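Aminoglycoside N(3)-acetyltransferase (PDB 7LAP) probably transfers an acetyl group from acetyl-CoA to the 3-amino group of aminoglycoside antibiotics, a modification associated with resistance. Local coordinates at residues 252-258 against 268-272; 39-45 against 72-78; 14-18 against 49-53; 168-172 against 273-277. The contacts are given in a common frame with arbitrary orientation. Numbering follows the deposited sequence.

Contact 1. Residues 252-258 against 268-272; sequences MLAAGIG and SRLFD
The end of helix 244-254 and the strand 266-272 meet around one aromatic ring, that of Phe-271. Residues 252-254 end the helix. Gly-256, at positive phi (85°), closes it in a Schellman motif: Ile-257 N bonds to Met-252 O at 3.1 Å and Gly-256 N to Leu-253 O at 2.9 Å. The chain then extends through Ile-257 to Gly-258, whose CA lies 4.2 Å from the CA of Phe-271 in strand 268-272. Phe-271 (chi1 m, chi2 83°) sends its ring into the gap. Met-252, with chi1 t, chi2 t and chi3 m, brings SD to 3.7 Å from Phe-271 CD2 and 4.4 Å from the ring centroid, an oblique Met-aromatic contact. Leu-253 (m, t) sets CD2 3.7 Å from Phe-271 CE2, while its CD1 lies 4.2 Å from NE of Arg-269, whose charge pairs with Glu-260. Gly-258 CA approaches Phe-271 CD2 at 3.5 Å and makes a CA-H...O contact with Leu-270 O at 3.3 Å; a CB here would strike the ring. No hydrogen bond joins the segments. This is a helix-to-strand connection entering an antiparallel hairpin, 259-263 with 266-272, at one edge of the chain's mixed sheet.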
loop_
_atom_site.group_PDB
_atom_site.type_symbol
_atom_site.label_atom_id
_atom_site.label_comp_id
_atom_site.label_asym_id
_atom_site.label_seq_id
_atom_site.Cartn_x
_atom_site.Cartn_y
_atom_site.Cartn_z
ATOM N N MET B 252 16.351 23.824 15.901
ATOM C CA MET B 252 16.992 23.990 14.605
ATOM C C MET B 252 16.372 25.154 13.844
ATOM O O MET B 252 17.072 26.071 13.391
ATOM C CB MET B 252 16.843 22.689 13.819
ATOM C CG MET B 252 17.635 22.592 12.563
ATOM S SD MET B 252 17.304 20.996 11.776
ATOM C CE MET B 252 17.860 19.797 13.005
ATOM N N LEU B 253 15.048 25.121 13.700
ATOM C CA LEU B 253 14.341 26.158 12.957
ATOM C C LEU B 253 14.544 27.524 13.596
ATOM O O LEU B 253 14.783 28.514 12.894
ATOM C CB LEU B 253 12.855 25.824 12.886
ATOM C CG LEU B 253 12.510 24.702 11.910
ATOM C CD1 LEU B 253 11.146 24.081 12.292
ATOM C CD2 LEU B 253 12.504 25.250 10.480
ATOM N N ALA B 254 14.469 27.588 14.930
ATOM C CA ALA B 254 14.621 28.858 15.638
ATOM C C ALA B 254 16.023 29.419 15.478
ATOM O O ALA B 254 16.207 30.633 15.499
ATOM C CB ALA B 254 14.292 28.683 17.126
ATOM N N ALA B 255 17.019 28.559 15.317
ATOM C CA ALA B 255 18.382 28.986 15.034
ATOM C C ALA B 255 18.595 29.385 13.576
ATOM O O ALA B 255 19.742 29.636 13.186
ATOM C CB ALA B 255 19.361 27.866 15.393
ATOM N N GLY B 256 17.544 29.405 12.753
ATOM C CA GLY B 256 17.659 29.798 11.361
ATOM C C GLY B 256 18.069 28.713 10.389
ATOM O O GLY B 256 18.456 29.036 9.259
ATOM N N ILE B 257 18.007 27.443 10.775
ATOM C CA ILE B 257 18.320 26.340 9.873
ATOM C C ILE B 257 16.996 25.760 9.385
ATOM O O ILE B 257 16.236 25.185 10.171
ATOM C CB ILE B 257 19.175 25.276 10.567
ATOM C CG1 ILE B 257 20.539 25.858 10.940
ATOM C CG2 ILE B 257 19.343 24.068 9.697
ATOM C CD1 ILE B 257 21.303 25.022 11.930
ATOM N N GLY B 258 16.716 25.884 8.099
ATOM C CA GLY B 258 15.473 25.368 7.560
ATOM C C GLY B 258 14.538 26.498 7.144
ATOM O O GLY B 258 14.517 27.579 7.738
ATOM N N SER B 268 5.026 22.981 5.379
ATOM C CA SER B 268 6.188 22.259 4.867
ATOM C C SER B 268 7.475 22.927 5.314
ATOM O O SER B 268 7.511 24.137 5.533
ATOM C CB SER B 268 6.131 22.168 3.350
ATOM O OG SER B 268 4.948 21.433 3.031
ATOM N N ARG B 269 8.532 22.129 5.447
ATOM C CA ARG B 269 9.820 22.637 5.892
ATOM C C ARG B 269 10.934 21.986 5.095
ATOM O O ARG B 269 10.958 20.765 4.940
ATOM C CB ARG B 269 10.075 22.364 7.387
ATOM C CG ARG B 269 9.239 23.239 8.318
ATOM C CD ARG B 269 8.170 22.404 8.956
ATOM N NE ARG B 269 7.625 23.032 10.173
ATOM C CZ ARG B 269 6.742 22.434 10.964
ATOM N NH1 ARG B 269 6.341 21.196 10.666
ATOM N NH2 ARG B 269 6.273 23.060 12.037
ATOM N N LEU B 270 11.877 22.799 4.649
ATOM C CA LEU B 270 12.980 22.344 3.816
ATOM C C LEU B 270 14.285 22.721 4.498
ATOM O O LEU B 270 14.508 23.899 4.804
ATOM C CB LEU B 270 12.897 22.964 2.417
ATOM C CG LEU B 270 14.030 22.537 1.467
ATOM C CD1 LEU B 270 13.945 21.017 1.236
ATOM C CD2 LEU B 270 13.893 23.320 0.150
ATOM N N PHE B 271 15.131 21.719 4.738
ATOM C CA PHE B 271 16.401 21.843 5.443
ATOM C C PHE B 271 17.552 21.362 4.573
ATOM O O PHE B 271 17.417 20.376 3.846
ATOM C CB PHE B 271 16.444 20.967 6.718
ATOM C CG PHE B 271 15.308 21.209 7.674
ATOM C CD1 PHE B 271 14.072 20.581 7.491
ATOM C CD2 PHE B 271 15.490 22.038 8.780
ATOM C CE1 PHE B 271 13.016 20.782 8.398
ATOM C CE2 PHE B 271 14.440 22.258 9.685
ATOM C CZ PHE B 271 13.198 21.626 9.489
ATOM N N ASP B 272 18.723 21.978 4.740
ATOM C CA ASP B 272 19.945 21.355 4.243
ATOM C C ASP B 272 20.395 20.286 5.244
ATOM O O ASP B 272 20.464 20.546 6.457
ATOM C CB ASP B 272 21.042 22.404 4.020
ATOM C CG ASP B 272 20.666 23.446 2.960
ATOM O OD1 ASP B 272 19.997 23.095 1.967
ATOM O OD2 ASP B 272 21.035 24.630 3.117
#

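Contact 2. Residues 39-45 against 72-78; sequences GDTVMFH and TGTLLVT
Two neighbouring parallel strands in the buried centre of the mixed sheet make this contact, residues 41-45 beside 74-78. Their axes approach to 4.6 Å and cross at -33°. Thr-41 pairs with Thr-74, Val-42 with Leu-75 and Met-43 with Leu-76, at CA-CA distances of 4.5, 5.1 and 4.2 Å. Four backbone bonds form the ladder: Thr-74 N to Asp-40 O (3.0 Å), Val-42 N to Thr-74 O (2.9 Å), Leu-76 N to Val-42 O (3.0 Å) and Phe-44 N to Leu-76 O (3.0 Å). Beyond them the strands splay, and a water bridges the widened gap, donating to Phe-44 O at 2.8 Å and accepting from Thr-78 N at 2.9 Å. Helix 58-69 lies on the path between the strands and packs on Phe-44 and Leu-75, so the unit is a beta-alpha-beta crossover. On that face Val-42 CG1 meets Leu-75 CD2 at 3.8 Å, and Phe-44 (chi1 p, chi2 -76°) takes Val-77 CG1 over its ring, a CH-pi contact 3.8 Å from the centroid. Helix 148-152 covers Thr-41, Thr-74 and Leu-76 on the other face, where Thr-41 CG2 lies 3.6 Å from Leu-76 CD1. The all-trans Met-43 extends CE to 4.0 Å from Thr-78 CB, and both residues pack on Thr-188.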
loop_
_atom_site.group_PDB
_atom_site.type_symbol
_atom_site.label_atom_id
_atom_site.label_comp_id
_atom_site.label_asym_id
_atom_site.label_seq_id
_atom_site.Cartn_x
_atom_site.Cartn_y
_atom_site.Cartn_z
ATOM N N GLY B 39 18.880 19.580 -9.529
ATOM C CA GLY B 39 20.076 18.933 -9.069
ATOM C C GLY B 39 20.058 18.531 -7.614
ATOM O O GLY B 39 20.959 17.806 -7.194
ATOM N N ASP B 40 19.073 18.981 -6.831
ATOM C CA ASP B 40 19.035 18.651 -5.410
ATOM C C ASP B 40 18.839 17.149 -5.208
ATOM O O ASP B 40 18.138 16.478 -5.974
ATOM C CB ASP B 40 17.875 19.397 -4.709
ATOM C CG ASP B 40 18.279 20.759 -4.174
ATOM O OD1 ASP B 40 19.493 20.988 -4.061
ATOM O OD2 ASP B 40 17.386 21.606 -3.878
ATOM N N THR B 41 19.396 16.632 -4.121
ATOM C CA THR B 41 18.977 15.344 -3.575
ATOM C C THR B 41 18.130 15.621 -2.338
ATOM O O THR B 41 18.596 16.290 -1.407
ATOM C CB THR B 41 20.194 14.468 -3.244
ATOM O OG1 THR B 41 20.843 14.103 -4.463
ATOM C CG2 THR B 41 19.771 13.184 -2.581
ATOM N N VAL B 42 16.882 15.147 -2.322
ATOM C CA VAL B 42 15.996 15.504 -1.217
ATOM C C VAL B 42 15.331 14.252 -0.661
ATOM O O VAL B 42 14.644 13.523 -1.385
ATOM C CB VAL B 42 14.940 16.554 -1.616
ATOM C CG1 VAL B 42 14.154 16.134 -2.814
ATOM C CG2 VAL B 42 13.961 16.808 -0.435
ATOM N N MET B 43 15.534 14.008 0.628
ATOM C CA MET B 43 14.778 13.012 1.374
ATOM C C MET B 43 13.481 13.651 1.881
ATOM O O MET B 43 13.508 14.738 2.456
ATOM C CB MET B 43 15.626 12.517 2.543
ATOM C CG MET B 43 14.941 11.513 3.415
ATOM S SD MET B 43 16.133 10.848 4.595
ATOM C CE MET B 43 15.241 9.344 5.026
ATOM N N PHE B 44 12.344 12.999 1.667
ATOM C CA PHE B 44 11.104 13.682 1.980
ATOM C C PHE B 44 10.158 12.769 2.748
ATOM O O PHE B 44 10.109 11.558 2.515
ATOM C CB PHE B 44 10.469 14.279 0.712
ATOM C CG PHE B 44 9.907 13.272 -0.260
ATOM C CD1 PHE B 44 10.728 12.534 -1.089
ATOM C CD2 PHE B 44 8.533 13.112 -0.364
ATOM C CE1 PHE B 44 10.175 11.616 -1.992
ATOM C CE2 PHE B 44 7.976 12.214 -1.252
ATOM C CZ PHE B 44 8.801 11.450 -2.060
ATOM N N HIS B 45 9.484 13.380 3.727
ATOM C CA HIS B 45 8.472 12.792 4.590
ATOM C C HIS B 45 7.154 13.506 4.321
ATOM O O HIS B 45 7.117 14.745 4.291
ATOM C CB HIS B 45 8.871 12.985 6.058
ATOM C CG HIS B 45 10.185 12.344 6.388
ATOM N ND1 HIS B 45 11.399 12.999 6.258
ATOM C CD2 HIS B 45 10.477 11.083 6.792
ATOM C CE1 HIS B 45 12.378 12.171 6.593
ATOM N NE2 HIS B 45 11.845 11.005 6.916
ATOM N N THR B 72 18.999 15.382 -13.078
ATOM C CA THR B 72 20.230 15.191 -12.317
ATOM C C THR B 72 19.991 15.116 -10.811
ATOM O O THR B 72 20.935 14.842 -10.063
ATOM C CB THR B 72 21.219 16.331 -12.598
ATOM O OG1 THR B 72 20.665 17.548 -12.097
ATOM C CG2 THR B 72 21.494 16.486 -14.095
ATOM N N GLY B 73 18.763 15.354 -10.343
ATOM C CA GLY B 73 18.457 15.266 -8.928
ATOM C C GLY B 73 17.971 13.883 -8.519
ATOM O O GLY B 73 17.817 12.975 -9.330
ATOM N N THR B 74 17.698 13.742 -7.223
ATOM C CA THR B 74 17.362 12.445 -6.660
ATOM C C THR B 74 16.363 12.647 -5.532
ATOM O O THR B 74 16.492 13.600 -4.765
ATOM C CB THR B 74 18.609 11.732 -6.121
ATOM O OG1 THR B 74 19.610 11.690 -7.141
ATOM C CG2 THR B 74 18.288 10.275 -5.702
ATOM N N LEU B 75 15.390 11.738 -5.422
ATOM C CA LEU B 75 14.435 11.707 -4.315
ATOM C C LEU B 75 14.747 10.515 -3.427
ATOM O O LEU B 75 15.115 9.456 -3.922
ATOM C CB LEU B 75 12.979 11.575 -4.805
ATOM C CG LEU B 75 12.538 12.472 -5.956
ATOM C CD1 LEU B 75 11.049 12.232 -6.254
ATOM C CD2 LEU B 75 12.821 13.933 -5.602
ATOM N N LEU B 76 14.569 10.658 -2.127
ATOM C CA LEU B 76 14.785 9.615 -1.146
ATOM C C LEU B 76 13.663 9.515 -0.128
ATOM O O LEU B 76 13.125 10.511 0.261
ATOM C CB LEU B 76 16.007 9.943 -0.325
ATOM C CG LEU B 76 17.355 9.321 -0.530
ATOM C CD1 LEU B 76 18.031 10.205 -1.541
ATOM C CD2 LEU B 76 18.156 9.315 0.742
ATOM N N VAL B 77 13.346 8.319 0.332
ATOM C CA VAL B 77 12.333 8.141 1.368
ATOM C C VAL B 77 12.814 7.084 2.346
ATOM O O VAL B 77 13.731 6.317 2.061
ATOM C CB VAL B 77 10.957 7.704 0.818
ATOM C CG1 VAL B 77 10.335 8.814 -0.106
ATOM C CG2 VAL B 77 11.106 6.402 0.085
ATOM N N THR B 78 12.173 7.032 3.503
ATOM C CA THR B 78 12.446 5.967 4.447
ATOM C C THR B 78 11.326 4.947 4.298
ATOM O O THR B 78 10.153 5.326 4.258
ATOM C CB THR B 78 12.585 6.507 5.872
ATOM O OG1 THR B 78 12.727 5.415 6.774
ATOM C CG2 THR B 78 11.342 7.295 6.331
HETATM O O HOH W 1 10.157 9.086 3.827
#

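Contact 3. Residues 14-18 against 49-53; sequences LLRRS and SAIGY
Residues 49-53, a weakly bonded helical turn and the loop after it, dock against the C-terminal part of the N-terminal helix, residues 14-18. At Ser-49 the helical backbone presents its carbonyl to Leu-14 (m, t), whose CD2 lies 3.4 Å from Ser-49 O and 3.7 Å from Ser-49 CB. Ala-50, also helical, offers O to the guanidinium of Arg-17: NE donates at 2.7 Å and NH2 weakly at 3.3 Å, the oxygen sitting at the guanidinium edge. Chi1 to chi3 of Arg-17 are all t, so the extended chain spans the gap. The CA-to-CB bond of Ile-51 points away, and its side chain packs on Val-22 and Ala-266, though its O stays 3.7 Å from Ser-18 CB. Gly-52 then leaves helical geometry (phi 121°, psi -154°); its CA is 4.7 Å from the CA of Leu-14, and a CB would clash with Ser-18 CB. Tyr-53 N donates to Ser-18 OG (chi1 p) at 3.2 Å, and that hydroxyl also bonds to Gly-20 O. Tyr-53 CB lies 3.8 Å from Leu-14 CB and 3.6 Å from Leu-15 CD2, and Leu-15 and Tyr-53 continue onto Trp-92 and Pro-86 of the second subunit. The Arg-17 and Ser-18 hydrogen bonds each pair a side chain of the helix with backbone of 49-53, so these bonds depend on the path of that backbone more than on its side chains.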
loop_
_atom_site.group_PDB
_atom_site.type_symbol
_atom_site.label_atom_id
_atom_site.label_comp_id
_atom_site.label_asym_id
_atom_site.label_seq_id
_atom_site.Cartn_x
_atom_site.Cartn_y
_atom_site.Cartn_z
ATOM N N LEU B 14 -11.076 16.954 1.828
ATOM C CA LEU B 14 -9.795 17.323 1.244
ATOM C C LEU B 14 -9.956 18.451 0.222
ATOM O O LEU B 14 -9.115 19.357 0.164
ATOM C CB LEU B 14 -9.123 16.100 0.618
ATOM C CG LEU B 14 -8.685 15.010 1.613
ATOM C CD1 LEU B 14 -8.120 13.788 0.904
ATOM C CD2 LEU B 14 -7.694 15.561 2.596
ATOM N N LEU B 15 -11.004 18.393 -0.604
ATOM C CA LEU B 15 -11.263 19.486 -1.543
ATOM C C LEU B 15 -11.449 20.810 -0.801
ATOM O O LEU B 15 -10.860 21.827 -1.170
ATOM C CB LEU B 15 -12.495 19.167 -2.384
ATOM C CG LEU B 15 -12.297 18.098 -3.476
ATOM C CD1 LEU B 15 -13.660 17.636 -3.992
ATOM C CD2 LEU B 15 -11.408 18.628 -4.596
ATOM N N ARG B 16 -12.213 20.785 0.288
ATOM C CA ARG B 16 -12.418 21.993 1.079
ATOM C C ARG B 16 -11.094 22.508 1.612
ATOM O O ARG B 16 -10.807 23.702 1.513
ATOM C CB ARG B 16 -13.401 21.718 2.222
ATOM C CG ARG B 16 -13.739 22.945 3.049
ATOM C CD ARG B 16 -14.602 22.579 4.267
ATOM N NE ARG B 16 -15.875 21.963 3.880
ATOM C CZ ARG B 16 -16.282 20.753 4.273
ATOM N NH1 ARG B 16 -15.509 19.999 5.059
ATOM N NH2 ARG B 16 -17.464 20.291 3.870
ATOM N N ARG B 17 -10.244 21.596 2.104
ATOM C CA ARG B 17 -8.996 21.980 2.749
ATOM C C ARG B 17 -8.079 22.746 1.799
ATOM O O ARG B 17 -7.440 23.726 2.197
ATOM C CB ARG B 17 -8.279 20.729 3.264
ATOM C CG ARG B 17 -6.907 21.004 3.777
ATOM C CD ARG B 17 -6.251 19.783 4.445
ATOM N NE ARG B 17 -4.917 20.141 4.940
ATOM C CZ ARG B 17 -4.679 20.631 6.167
ATOM N NH1 ARG B 17 -5.668 20.806 7.034
ATOM N NH2 ARG B 17 -3.442 20.939 6.536
ATOM N N SER B 18 -7.951 22.289 0.557
ATOM C CA SER B 18 -7.089 22.970 -0.405
ATOM C C SER B 18 -7.845 23.917 -1.336
ATOM O O SER B 18 -7.246 24.439 -2.284
ATOM C CB SER B 18 -6.306 21.946 -1.232
ATOM O OG SER B 18 -7.131 20.926 -1.733
ATOM N N SER B 49 -2.657 13.812 3.042
ATOM C CA SER B 49 -3.922 14.533 3.189
ATOM C C SER B 49 -3.727 15.979 3.637
ATOM O O SER B 49 -4.619 16.808 3.433
ATOM C CB SER B 49 -4.827 13.810 4.192
ATOM O OG SER B 49 -5.126 12.526 3.695
ATOM N N ALA B 50 -2.606 16.290 4.293
ATOM C CA ALA B 50 -2.346 17.670 4.707
ATOM C C ALA B 50 -2.234 18.589 3.499
ATOM O O ALA B 50 -2.557 19.775 3.593
ATOM C CB ALA B 50 -1.046 17.747 5.526
ATOM N N ILE B 51 -1.763 18.064 2.365
ATOM C CA ILE B 51 -1.678 18.867 1.145
ATOM C C ILE B 51 -3.070 19.275 0.672
ATOM O O ILE B 51 -3.263 20.382 0.162
ATOM C CB ILE B 51 -0.917 18.091 0.050
ATOM C CG1 ILE B 51 0.486 17.734 0.531
ATOM C CG2 ILE B 51 -0.828 18.897 -1.256
ATOM C CD1 ILE B 51 1.303 16.791 -0.460
ATOM N N GLY B 52 -4.057 18.398 0.846
ATOM C CA GLY B 52 -5.393 18.610 0.332
ATOM C C GLY B 52 -5.769 17.491 -0.619
ATOM O O GLY B 52 -5.200 16.390 -0.556
ATOM N N TYR B 53 -6.671 17.807 -1.548
ATOM C CA TYR B 53 -7.087 16.806 -2.539
ATOM C C TYR B 53 -6.072 16.826 -3.673
ATOM O O TYR B 53 -6.047 17.757 -4.486
ATOM C CB TYR B 53 -8.512 17.074 -3.047
ATOM C CG TYR B 53 -8.853 16.037 -4.099
ATOM C CD1 TYR B 53 -9.275 14.758 -3.747
ATOM C CD2 TYR B 53 -8.672 16.315 -5.452
ATOM C CE1 TYR B 53 -9.536 13.778 -4.743
ATOM C CE2 TYR B 53 -8.914 15.356 -6.431
ATOM C CZ TYR B 53 -9.344 14.093 -6.087
ATOM O OH TYR B 53 -9.554 13.162 -7.122
#

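Contact 4. Residues 168-172 against 273-277; sequences ARLVA and AAPAV
Both segments are regular helix, each closing one i to i+4 bond: Ala-172 N to Ala-168 O and Val-277 N to Ala-273 O, both 3.0 Å. Their short axes run obliquely, with N-to-C directions 118° apart and a closest approach of 9.0 Å. The nearest backbones are those of Val-171 and Ala-274, CA to CA 4.9 Å, a close approach that the small alanine side chains of the second helix permit. Residues 168-172 end helix 166-172, which leads into strand 176-180, whereas residues 273-277 begin helix 273-289 straight after strand 266-272. The contact thus joins the helix before strand 176-180 to the helix after its antiparallel sheet neighbour 266-272, so that helices flanking two adjacent strands pack together beside the sheet of the alpha/beta fold. The side-chain packing is apolar, with no hydrogen bond between the segments, and converges on Val-171 (chi1 t). Its CG1 comes to 3.9 Å from both CA and CB of Ala-274, while its CG2 lies 4.2 Å from Ala-273 CB and 3.9 Å from CG2 of Val-277, itself chi1 t. Leu-170 (t, p) starts sideways but curls inward, bringing CD2 to 4.2 Å from Ala-273 CB; it also packs on Thr-41 and Met-43 of strand 41-46. Helix 189-196 adds further apolar cover, with Leu-189 against Ala-273 and Val-277.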
loop_
_atom_site.group_PDB
_atom_site.type_symbol
_atom_site.label_atom_id
_atom_site.label_comp_id
_atom_site.label_asym_id
_atom_site.label_seq_id
_atom_site.Cartn_x
_atom_site.Cartn_y
_atom_site.Cartn_z
ATOM N N ALA B 168 24.430 9.104 5.913
ATOM C CA ALA B 168 25.724 9.777 5.833
ATOM C C ALA B 168 26.015 10.242 4.416
ATOM O O ALA B 168 26.563 11.332 4.209
ATOM C CB ALA B 168 26.847 8.857 6.316
ATOM N N ARG B 169 25.642 9.435 3.425
ATOM C CA ARG B 169 25.864 9.821 2.042
ATOM C C ARG B 169 24.976 10.977 1.619
ATOM O O ARG B 169 25.378 11.777 0.762
ATOM C CB ARG B 169 25.635 8.631 1.125
ATOM C CG ARG B 169 26.623 7.512 1.378
ATOM C CD ARG B 169 26.292 6.292 0.525
ATOM N NE ARG B 169 26.698 5.074 1.206
ATOM C CZ ARG B 169 26.228 3.860 0.922
ATOM N NH1 ARG B 169 25.330 3.687 -0.038
ATOM N NH2 ARG B 169 26.670 2.811 1.602
ATOM N N LEU B 170 23.749 11.060 2.156
ATOM C CA LEU B 170 22.921 12.225 1.885
ATOM C C LEU B 170 23.601 13.498 2.379
ATOM O O LEU B 170 23.631 14.513 1.675
ATOM C CB LEU B 170 21.556 12.056 2.545
ATOM C CG LEU B 170 20.573 13.209 2.385
ATOM C CD1 LEU B 170 20.078 13.276 0.962
ATOM C CD2 LEU B 170 19.395 13.044 3.387
ATOM N N VAL B 171 24.189 13.442 3.578
ATOM C CA VAL B 171 24.893 14.593 4.127
ATOM C C VAL B 171 26.081 14.966 3.244
ATOM O O VAL B 171 26.291 16.146 2.929
ATOM C CB VAL B 171 25.328 14.297 5.573
ATOM C CG1 VAL B 171 26.362 15.324 6.051
ATOM C CG2 VAL B 171 24.119 14.283 6.489
ATOM N N ALA B 172 26.849 13.968 2.797
ATOM C CA ALA B 172 28.103 14.241 2.087
ATOM C C ALA B 172 27.851 14.818 0.699
ATOM O O ALA B 172 28.672 15.583 0.182
ATOM C CB ALA B 172 28.936 12.962 1.978
ATOM N N ALA B 273 20.717 19.084 4.734
ATOM C CA ALA B 273 20.976 17.935 5.604
ATOM C C ALA B 273 22.249 18.105 6.427
ATOM O O ALA B 273 22.282 17.709 7.596
ATOM C CB ALA B 273 21.074 16.646 4.786
ATOM N N ALA B 274 23.329 18.634 5.833
ATOM C CA ALA B 274 24.571 18.766 6.598
ATOM C C ALA B 274 24.429 19.700 7.802
ATOM O O ALA B 274 24.822 19.293 8.915
ATOM C CB ALA B 274 25.724 19.192 5.673
ATOM N N PRO B 275 23.889 20.928 7.682
ATOM C CA PRO B 275 23.725 21.755 8.902
ATOM C C PRO B 275 22.722 21.174 9.893
ATOM O O PRO B 275 22.893 21.360 11.110
ATOM C CB PRO B 275 23.252 23.118 8.366
ATOM C CG PRO B 275 23.567 23.104 6.918
ATOM C CD PRO B 275 23.485 21.663 6.477
ATOM N N ALA B 276 21.690 20.469 9.411
ATOM C CA ALA B 276 20.719 19.868 10.322
ATOM C C ALA B 276 21.356 18.781 11.181
ATOM O O ALA B 276 21.104 18.710 12.387
ATOM C CB ALA B 276 19.536 19.304 9.539
ATOM N N VAL B 277 22.188 17.928 10.579
ATOM C CA VAL B 277 22.880 16.897 11.346
ATOM C C VAL B 277 23.896 17.529 12.280
ATOM O O VAL B 277 23.988 17.166 13.462
ATOM C CB VAL B 277 23.550 15.875 10.406
ATOM C CG1 VAL B 277 24.679 15.169 11.127
ATOM C CG2 VAL B 277 22.557 14.867 9.971
#

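In the fold
Contacts 1 and 2 reach the mixed sheet itself, contact 4 packs beside it and contact 3 lies at its margin. Contact 2 lies in the sheet's centre; contact 4 is about 12 Å away between centres, with Leu-170 CD1 3.6 Å from Thr-41 CG2. Contact 1 lies toward the 259-263 side, about 13 Å from contact 4, where Met-252 CE is 3.5 Å from Ala-276 O; strand 266-272 runs directly into helix 273-289. Along the chain contacts 3 and 2 interleave, and contact 1 nests inside the loop closed by contact 4. Contact 3, centred about 32 Å from contact 4, ties the N-terminal helix to the turn after strand 41-46, near the second subunit. Early and late chain regions thus meet around one sheet.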